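Local atomic coordinates of uncharacterized protein (Bombyx mori, PDB entry 5AZ1), a protein that probably reduces carbonyl compounds with NADPH as hydride donor, as expected of an aldo/keto reductase built on a TIM barrel. Residues 23-28 against 72-77; 138-143 against 323-328. All blocks are in the same frame, centred on the assembly; numbering follows the deposited sequence.

Contact 1 of 2, residues 23-28 against 72-77; sequences GTWLGV and AHFYRV. With NDP (NADPH dihydro-nicotinamide-adenine-dinucleotide phosphate), chain J.
Trp25 and Tyr75 meet at the cofactor end of the interface: CB of Trp25 sits 3.7 Å from the centroid of the Tyr75 ring and within 1° of its normal, a CH-pi contact. CB of Ala72 lies over the opposite face, so the phenol ring is held between two aliphatic carbons. A chi1 of 171° places CG of Trp25 beside the carbonyl carbon, and the indole extends away from NADPH toward Phe74. Trp25 CE3 lies 3.3 Å from Tyr75 CD1, and Trp25 CH2 reaches Phe74 CE2 at 3.5 Å. Trp25, Phe74 and Tyr75 thus form an aromatic cluster. Arg76 NH1 lies over one face of the Phe74 ring, offset toward its rim, and donates to Phe74 O at 2.9 Å, nearly straight at 167° and in both the carbonyl and guanidinium planes. One water joins the backbones, donating to Thr24 O and Tyr75 O and accepting from Leu26 N.

Thr24 OG1 approaches the Tyr75 ring edge near CD2, while its hydroxyl is hydrogen-bonded to Thr71 and Asp70 O. Trp25 N donates to the ribose O3D of NADPH at 3.1 Å. Tyr75 OH, hydrogen-bonded to Lys104, stands 3.0 Å from nicotinamide C2N. Were Tyr75 an alanine, Lys104 would probably lose its phenol partner, and Trp25 CB the ring face it packs on. The Tyr-Lys pair beside the nicotinamide, together with Asp70, is consistent with the Asp-Tyr-Lys-His active site of aldo/keto reductases, in which the tyrosine serves as general acid.

Contact 2 of 2, residues 138-143 against 323-328; sequences WPMSIS and NYPFDV. With NDP (NADPH dihydro-nicotinamide-adenine-dinucleotide phosphate), chain J.
The six-membered ring of Trp138 overlaps the end of the Phe326 side chain: Trp138 CZ3 lies 3.6 Å from Phe326 CZ, and Phe326 CE2 comes in at the indole edge, in its plane. The ring planes are inclined at 71° with centroids 5.7 Å apart. Pro325 CG also meets the indole edge, 4.0 Å from Trp138 CZ3, while lying over one face of the Phe326 ring. The indole is directed here by a chi1 of -70°, which sets CG beside the backbone N. Trp138 NE1 stands 3.8 Å from O7N of the NADPH carboxamide, a proximity without a hydrogen bond. In the TIM barrel of the aldo/keto reductases the loop following strand 133-136 borders the nicotinamide, and here the C-terminal loop 323-328 packs against it, consistent with a wall of the substrate pocket. An acetate ion, probably from the crystallisation liquor, lies close to Phe326. Farther out, Met140 is bent at chi2 and chi3, which carries Met140 SD to 3.8 Å from Pro325 CD while its CG lies against Tyr324 N. Pro139 CG rests 3.4 Å from Asn323 O, a carbonyl that accepts a hydrogen bond from Gln181 of helix 179-188.

From the N terminus, the chain leaves strand 22-23 into residues 23-28, crosses helix 51-64 and strand 68-70, and contact 1 closes that loop of 43 intervening residues by joining the loops that follow the adjacent parallel strands 22-23 and 68-70. Contact 2 opens only afterwards, at the loop behind strand 133-136, and closes 179 residues later on the C-terminal segment beyond helix 297-304. The two loops therefore follow in series, neither nesting nor crossing. The centres of contact 1 and contact 2 are about 19 Å apart and their nearest atoms about 7 Å, so they do not touch; NADPH lies against both, with contact 1 at its ribose and nicotinamide and contact 2 near the carboxamide.

Contact 1 of 2, residues 23-28 against 72-77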
loop_
_atom_site.group_PDB
_atom_site.type_symbol
_atom_site.label_atom_id
_atom_site.label_comp_id
_atom_site.label_asym_id
_atom_site.label_seq_id
_atom_site.Cartn_x
_atom_site.Cartn_y
_atom_site.Cartn_z
ATOM N N GLY A 23 -5.510 -5.294 -1.106
ATOM C CA GLY A 23 -4.264 -5.423 -1.845
ATOM C C GLY A 23 -4.275 -6.416 -3.013
ATOM O O GLY A 23 -5.007 -7.385 -2.975
ATOM N N THR A 24 -3.476 -6.158 -4.052
ATOM C CA THR A 24 -3.559 -6.916 -5.268
ATOM C C THR A 24 -2.233 -7.441 -5.777
ATOM O O THR A 24 -2.167 -7.911 -6.920
ATOM C CB THR A 24 -4.310 -6.127 -6.370
ATOM O OG1 THR A 24 -3.567 -4.989 -6.806
ATOM C CG2 THR A 24 -5.667 -5.691 -5.899
ATOM N N TRP A 25 -1.190 -7.387 -4.949
ATOM C CA TRP A 25 0.109 -7.933 -5.352
ATOM C C TRP A 25 0.207 -9.423 -4.996
ATOM O O TRP A 25 -0.073 -9.813 -3.888
ATOM C CB TRP A 25 1.189 -7.191 -4.662
ATOM C CG TRP A 25 2.511 -7.748 -4.806
ATOM C CD1 TRP A 25 3.351 -8.080 -3.793
ATOM C CD2 TRP A 25 3.204 -8.026 -6.011
ATOM N NE1 TRP A 25 4.520 -8.540 -4.288
ATOM C CE2 TRP A 25 4.460 -8.526 -5.653
ATOM C CE3 TRP A 25 2.870 -7.946 -7.364
ATOM C CZ2 TRP A 25 5.417 -8.919 -6.600
ATOM C CZ3 TRP A 25 3.812 -8.346 -8.310
ATOM C CH2 TRP A 25 5.084 -8.821 -7.923
ATOM N N LEU A 26 0.555 -10.254 -5.962
ATOM C CA LEU A 26 0.575 -11.721 -5.758
ATOM C C LEU A 26 1.941 -12.319 -5.445
ATOM O O LEU A 26 2.023 -13.434 -4.942
ATOM C CB LEU A 26 -0.062 -12.432 -6.946
ATOM C CG LEU A 26 -1.558 -12.174 -6.995
ATOM C CD1 LEU A 26 -2.204 -12.839 -8.182
ATOM C CD2 LEU A 26 -2.290 -12.565 -5.741
ATOM N N GLY A 27 3.005 -11.597 -5.729
ATOM C CA GLY A 27 4.302 -11.950 -5.196
ATOM C C GLY A 27 5.269 -12.434 -6.257
ATOM O O GLY A 27 4.884 -12.897 -7.341
ATOM N N VAL A 28 6.547 -12.292 -5.923
ATOM C CA VAL A 28 7.635 -12.905 -6.659
ATOM C C VAL A 28 7.991 -14.087 -5.742
ATOM O O VAL A 28 9.018 -14.084 -5.070
ATOM C CB VAL A 28 8.803 -11.908 -6.983
ATOM C CG1 VAL A 28 8.558 -11.260 -8.335
ATOM C CG2 VAL A 28 9.029 -10.826 -5.900
ATOM N N ALA A 72 -1.210 -1.510 -8.911
ATOM C CA ALA A 72 -0.028 -0.871 -9.503
ATOM C C ALA A 72 0.255 -1.449 -10.873
ATOM O O ALA A 72 -0.092 -2.572 -11.107
ATOM C CB ALA A 72 1.205 -1.043 -8.588
ATOM N N HIS A 73 0.862 -0.661 -11.760
ATOM C CA HIS A 73 1.429 -1.174 -12.986
ATOM C C HIS A 73 2.243 -2.454 -12.756
ATOM O O HIS A 73 1.978 -3.507 -13.361
ATOM C CB HIS A 73 2.268 -0.119 -13.629
ATOM C CG HIS A 73 2.876 -0.552 -14.899
ATOM N ND1 HIS A 73 3.941 0.111 -15.468
ATOM C CD2 HIS A 73 2.598 -1.603 -15.717
ATOM C CE1 HIS A 73 4.284 -0.502 -16.587
ATOM N NE2 HIS A 73 3.521 -1.579 -16.726
ATOM N N PHE A 74 3.143 -2.390 -11.779
ATOM C CA PHE A 74 4.005 -3.500 -11.482
ATOM C C PHE A 74 3.256 -4.748 -11.092
ATOM O O PHE A 74 3.823 -5.798 -11.116
ATOM C CB PHE A 74 4.967 -3.106 -10.350
ATOM C CG PHE A 74 5.979 -4.166 -10.017
ATOM C CD1 PHE A 74 7.022 -4.430 -10.896
ATOM C CD2 PHE A 74 5.906 -4.899 -8.805
ATOM C CE1 PHE A 74 7.986 -5.408 -10.594
ATOM C CE2 PHE A 74 6.873 -5.879 -8.504
ATOM C CZ PHE A 74 7.911 -6.133 -9.408
ATOM N N TYR A 75 1.997 -4.673 -10.681
ATOM C CA TYR A 75 1.352 -5.889 -10.192
ATOM C C TYR A 75 0.747 -6.770 -11.281
ATOM O O TYR A 75 0.205 -7.827 -10.966
ATOM C CB TYR A 75 0.326 -5.577 -9.113
ATOM C CG TYR A 75 0.836 -4.797 -7.880
ATOM C CD1 TYR A 75 2.190 -4.684 -7.565
ATOM C CD2 TYR A 75 -0.081 -4.224 -7.001
ATOM C CE1 TYR A 75 2.621 -4.001 -6.438
ATOM C CE2 TYR A 75 0.328 -3.506 -5.898
ATOM C CZ TYR A 75 1.678 -3.358 -5.624
ATOM O OH TYR A 75 2.037 -2.635 -4.512
ATOM N N ARG A 76 0.808 -6.326 -12.530
ATOM C CA ARG A 76 0.424 -7.111 -13.675
ATOM C C ARG A 76 -1.056 -7.277 -13.872
ATOM O O ARG A 76 -1.436 -7.562 -14.952
ATOM C CB ARG A 76 1.028 -8.523 -13.666
ATOM C CG ARG A 76 2.456 -8.629 -14.159
ATOM C CD ARG A 76 3.454 -8.337 -13.090
ATOM N NE ARG A 76 4.750 -8.961 -13.362
ATOM C CZ ARG A 76 5.902 -8.608 -12.780
ATOM N NH1 ARG A 76 5.968 -7.607 -11.883
ATOM N NH2 ARG A 76 7.021 -9.254 -13.101
ATOM N N VAL A 77 -1.887 -7.076 -12.861
ATOM C CA VAL A 77 -3.277 -7.473 -12.905
ATOM C C VAL A 77 -4.272 -6.310 -13.103
ATOM O O VAL A 77 -5.482 -6.480 -12.847
ATOM C CB VAL A 77 -3.656 -8.285 -11.618
ATOM C CG1 VAL A 77 -2.843 -9.599 -11.586
ATOM C CG2 VAL A 77 -3.388 -7.500 -10.315
HETATM P PA NDP J . 0.200 -8.733 3.918
HETATM O O1A NDP J . 0.842 -8.274 5.231
HETATM O O2A NDP J . -1.115 -8.205 3.459
HETATM O O5B NDP J . -0.029 -10.341 4.138
HETATM C C5B NDP J . -0.334 -11.219 3.066
HETATM C C4B NDP J . -0.516 -12.637 3.599
HETATM O O4B NDP J . -1.388 -12.665 4.742
HETATM C C3B NDP J . -1.118 -13.578 2.534
HETATM O O3B NDP J . -0.226 -14.660 2.310
HETATM C C2B NDP J . -2.482 -13.986 3.101
HETATM O O2B NDP J . -2.910 -15.313 2.776
HETATM C C1B NDP J . -2.320 -13.750 4.592
HETATM N N9A NDP J . -3.521 -13.279 5.273
HETATM C C8A NDP J . -4.275 -12.208 4.937
HETATM N N7A NDP J . -5.280 -12.032 5.813
HETATM C C5A NDP J . -5.134 -12.986 6.752
HETATM C C6A NDP J . -5.872 -13.352 7.959
HETATM N N6A NDP J . -6.958 -12.589 8.289
HETATM N N1A NDP J . -5.412 -14.444 8.662
HETATM C C2A NDP J . -4.327 -15.170 8.284
HETATM N N3A NDP J . -3.597 -14.879 7.190
HETATM C C4A NDP J . -3.964 -13.813 6.409
HETATM O O3 NDP J . 1.342 -8.725 2.794
HETATM P PN NDP J . 1.382 -7.855 1.455
HETATM O O1N NDP J . 2.758 -7.265 1.419
HETATM O O2N NDP J . 0.877 -8.680 0.278
HETATM O O5D NDP J . 0.196 -6.766 1.742
HETATM C C5D NDP J . 0.240 -5.512 1.193
HETATM C C4D NDP J . -0.427 -5.143 -0.118
HETATM O O4D NDP J . 0.093 -3.790 -0.168
HETATM C C3D NDP J . -0.062 -5.695 -1.498
HETATM O O3D NDP J . -1.077 -6.533 -2.000
HETATM C C2D NDP J . 0.012 -4.424 -2.337
HETATM O O2D NDP J . -1.332 -3.985 -2.648
HETATM C C1D NDP J . 0.740 -3.460 -1.386
HETATM N N1N NDP J . 2.276 -3.467 -1.314
HETATM C C2N NDP J . 2.906 -2.306 -1.663
HETATM C C3N NDP J . 4.303 -2.136 -1.691
HETATM C C7N NDP J . 4.903 -0.799 -2.082
HETATM O O7N NDP J . 6.109 -0.807 -2.357
HETATM N N7N NDP J . 4.146 0.349 -2.149
HETATM C C4N NDP J . 5.218 -3.314 -1.364
HETATM C C5N NDP J . 4.458 -4.515 -0.967
HETATM C C6N NDP J . 3.064 -4.534 -0.954
HETATM P P2B NDP J . -3.895 -15.666 1.531
HETATM O O1X NDP J . -3.642 -14.672 0.380
HETATM O O2X NDP J . -3.326 -16.995 1.108
HETATM O O3X NDP J . -5.236 -15.528 2.198
HETATM O O HOH W 1 -0.358 -9.080 -8.522
#

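Contact 2 of 2, residues 138-143 against 323-328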
loop_
_atom_site.group_PDB
_atom_site.type_symbol
_atom_site.label_atom_id
_atom_site.label_comp_id
_atom_site.label_asym_id
_atom_site.label_seq_id
_atom_site.Cartn_x
_atom_site.Cartn_y
_atom_site.Cartn_z
ATOM N N TRP A 138 8.371 4.059 -5.926
ATOM C CA TRP A 138 9.609 4.179 -5.145
ATOM C C TRP A 138 10.273 5.441 -5.534
ATOM O O TRP A 138 10.012 5.939 -6.629
ATOM C CB TRP A 138 10.567 3.019 -5.434
ATOM C CG TRP A 138 10.103 1.721 -4.914
ATOM C CD1 TRP A 138 9.236 0.898 -5.497
ATOM C CD2 TRP A 138 10.466 1.108 -3.676
ATOM N NE1 TRP A 138 9.050 -0.243 -4.726
ATOM C CE2 TRP A 138 9.783 -0.113 -3.587
ATOM C CE3 TRP A 138 11.358 1.450 -2.650
ATOM C CZ2 TRP A 138 9.930 -1.000 -2.489
ATOM C CZ3 TRP A 138 11.499 0.570 -1.550
ATOM C CH2 TRP A 138 10.759 -0.613 -1.479
ATOM N N PRO A 139 11.164 5.979 -4.657
ATOM C CA PRO A 139 11.828 7.232 -4.963
ATOM C C PRO A 139 13.030 7.097 -5.959
ATOM O O PRO A 139 13.527 8.112 -6.500
ATOM C CB PRO A 139 12.274 7.741 -3.568
ATOM C CG PRO A 139 12.295 6.567 -2.689
ATOM C CD PRO A 139 11.375 5.556 -3.258
ATOM N N MET A 140 13.477 5.883 -6.213
ATOM C CA MET A 140 14.593 5.648 -7.151
ATOM C C MET A 140 14.112 5.749 -8.597
ATOM O O MET A 140 12.979 5.382 -8.919
ATOM C CB MET A 140 15.249 4.285 -6.934
ATOM C CG MET A 140 15.663 4.002 -5.516
ATOM S SD MET A 140 14.388 3.233 -4.500
ATOM C CE MET A 140 14.053 1.622 -5.210
ATOM N N SER A 141 15.000 6.280 -9.435
ATOM C CA SER A 141 14.842 6.311 -10.860
ATOM C C SER A 141 15.834 5.313 -11.506
ATOM O O SER A 141 17.027 5.585 -11.578
ATOM C CB SER A 141 15.151 7.704 -11.335
ATOM O OG SER A 141 16.519 8.041 -11.161
ATOM N N ILE A 142 15.300 4.205 -12.004
ATOM C CA ILE A 142 16.052 3.092 -12.537
ATOM C C ILE A 142 15.502 2.610 -13.910
ATOM O O ILE A 142 14.331 2.152 -14.014
ATOM C CB ILE A 142 16.004 1.879 -11.572
ATOM C CG1 ILE A 142 16.377 2.331 -10.139
ATOM C CG2 ILE A 142 16.926 0.754 -12.049
ATOM C CD1 ILE A 142 16.263 1.221 -9.146
ATOM N N SER A 143 16.384 2.587 -14.918
ATOM C CA SER A 143 16.028 2.057 -16.246
ATOM C C SER A 143 15.629 0.609 -16.141
ATOM O O SER A 143 15.861 -0.098 -15.140
ATOM C CB SER A 143 17.190 2.206 -17.280
ATOM O OG SER A 143 18.074 1.072 -17.173
ATOM N N ASN A 323 18.660 7.639 -3.886
ATOM C CA ASN A 323 17.297 7.682 -3.248
ATOM C C ASN A 323 16.752 6.394 -2.701
ATOM O O ASN A 323 15.624 6.358 -2.193
ATOM C CB ASN A 323 16.292 8.375 -4.191
ATOM C CG ASN A 323 16.606 9.826 -4.354
ATOM O OD1 ASN A 323 16.790 10.379 -5.444
ATOM N ND2 ASN A 323 16.652 10.468 -3.255
ATOM N N TYR A 324 17.548 5.330 -2.696
ATOM C CA TYR A 324 17.177 4.180 -1.918
ATOM C C TYR A 324 16.853 4.677 -0.506
ATOM O O TYR A 324 17.629 5.486 0.071
ATOM C CB TYR A 324 18.291 3.202 -1.842
ATOM C CG TYR A 324 17.973 1.963 -0.996
ATOM C CD1 TYR A 324 17.199 0.953 -1.488
ATOM C CD2 TYR A 324 18.481 1.821 0.295
ATOM C CE1 TYR A 324 16.909 -0.185 -0.751
ATOM C CE2 TYR A 324 18.219 0.670 1.059
ATOM C CZ TYR A 324 17.452 -0.345 0.540
ATOM O OH TYR A 324 17.173 -1.503 1.298
ATOM N N PRO A 325 15.657 4.296 0.005
ATOM C CA PRO A 325 15.123 5.030 1.156
ATOM C C PRO A 325 15.565 4.482 2.483
ATOM O O PRO A 325 15.560 5.212 3.440
ATOM C CB PRO A 325 13.590 4.853 1.006
ATOM C CG PRO A 325 13.459 3.524 0.307
ATOM C CD PRO A 325 14.598 3.507 -0.686
ATOM N N PHE A 326 15.883 3.209 2.529
ATOM C CA PHE A 326 16.211 2.522 3.786
ATOM C C PHE A 326 17.729 2.553 4.106
ATOM O O PHE A 326 18.556 2.894 3.251
ATOM C CB PHE A 326 15.728 1.060 3.750
ATOM C CG PHE A 326 14.338 0.857 3.157
ATOM C CD1 PHE A 326 13.271 1.771 3.416
ATOM C CD2 PHE A 326 14.078 -0.255 2.337
ATOM C CE1 PHE A 326 11.998 1.569 2.874
ATOM C CE2 PHE A 326 12.817 -0.450 1.802
ATOM C CZ PHE A 326 11.769 0.466 2.079
ATOM N N ASP A 327 18.064 2.201 5.348
ATOM C CA ASP A 327 19.450 2.106 5.816
ATOM C C ASP A 327 20.175 1.042 5.071
ATOM O O ASP A 327 19.652 -0.042 4.932
ATOM C CB ASP A 327 19.505 1.749 7.323
ATOM C CG ASP A 327 19.115 2.920 8.190
ATOM O OD1 ASP A 327 19.167 4.100 7.729
ATOM O OD2 ASP A 327 18.736 2.660 9.343
ATOM N N VAL A 328 21.397 1.350 4.666
ATOM C CA VAL A 328 22.184 0.473 3.812
ATOM C C VAL A 328 22.999 -0.468 4.709
ATOM O O VAL A 328 23.559 -0.035 5.709
ATOM C CB VAL A 328 23.075 1.347 2.894
ATOM C CG1 VAL A 328 23.955 0.523 1.954
ATOM C CG2 VAL A 328 22.201 2.318 2.083
HETATM P PA NDP J . 0.200 -8.733 3.918
HETATM O O1A NDP J . 0.842 -8.274 5.231
HETATM O O2A NDP J . -1.115 -8.205 3.459
HETATM O O5B NDP J . -0.029 -10.341 4.138
HETATM C C5B NDP J . -0.334 -11.219 3.066
HETATM C C4B NDP J . -0.516 -12.637 3.599
HETATM O O4B NDP J . -1.388 -12.665 4.742
HETATM C C3B NDP J . -1.118 -13.578 2.534
HETATM O O3B NDP J . -0.226 -14.660 2.310
HETATM C C2B NDP J . -2.482 -13.986 3.101
HETATM O O2B NDP J . -2.910 -15.313 2.776
HETATM C C1B NDP J . -2.320 -13.750 4.592
HETATM N N9A NDP J . -3.521 -13.279 5.273
HETATM C C8A NDP J . -4.275 -12.208 4.937
HETATM N N7A NDP J . -5.280 -12.032 5.813
HETATM C C5A NDP J . -5.134 -12.986 6.752
HETATM C C6A NDP J . -5.872 -13.352 7.959
HETATM N N6A NDP J . -6.958 -12.589 8.289
HETATM N N1A NDP J . -5.412 -14.444 8.662
HETATM C C2A NDP J . -4.327 -15.170 8.284
HETATM N N3A NDP J . -3.597 -14.879 7.190
HETATM C C4A NDP J . -3.964 -13.813 6.409
HETATM O O3 NDP J . 1.342 -8.725 2.794
HETATM P PN NDP J . 1.382 -7.855 1.455
HETATM O O1N NDP J . 2.758 -7.265 1.419
HETATM O O2N NDP J . 0.877 -8.680 0.278
HETATM O O5D NDP J . 0.196 -6.766 1.742
HETATM C C5D NDP J . 0.240 -5.512 1.193
HETATM C C4D NDP J . -0.427 -5.143 -0.118
HETATM O O4D NDP J . 0.093 -3.790 -0.168
HETATM C C3D NDP J . -0.062 -5.695 -1.498
HETATM O O3D NDP J . -1.077 -6.533 -2.000
HETATM C C2D NDP J . 0.012 -4.424 -2.337
HETATM O O2D NDP J . -1.332 -3.985 -2.648
HETATM C C1D NDP J . 0.740 -3.460 -1.386
HETATM N N1N NDP J . 2.276 -3.467 -1.314
HETATM C C2N NDP J . 2.906 -2.306 -1.663
HETATM C C3N NDP J . 4.303 -2.136 -1.691
HETATM C C7N NDP J . 4.903 -0.799 -2.082
HETATM O O7N NDP J . 6.109 -0.807 -2.357
HETATM N N7N NDP J . 4.146 0.349 -2.149
HETATM C C4N NDP J . 5.218 -3.314 -1.364
HETATM C C5N NDP J . 4.458 -4.515 -0.967
HETATM C C6N NDP J . 3.064 -4.534 -0.954
HETATM P P2B NDP J . -3.895 -15.666 1.531
HETATM O O1X NDP J . -3.642 -14.672 0.380
HETATM O O2X NDP J . -3.326 -16.995 1.108
HETATM O O3X NDP J . -5.236 -15.528 2.198
#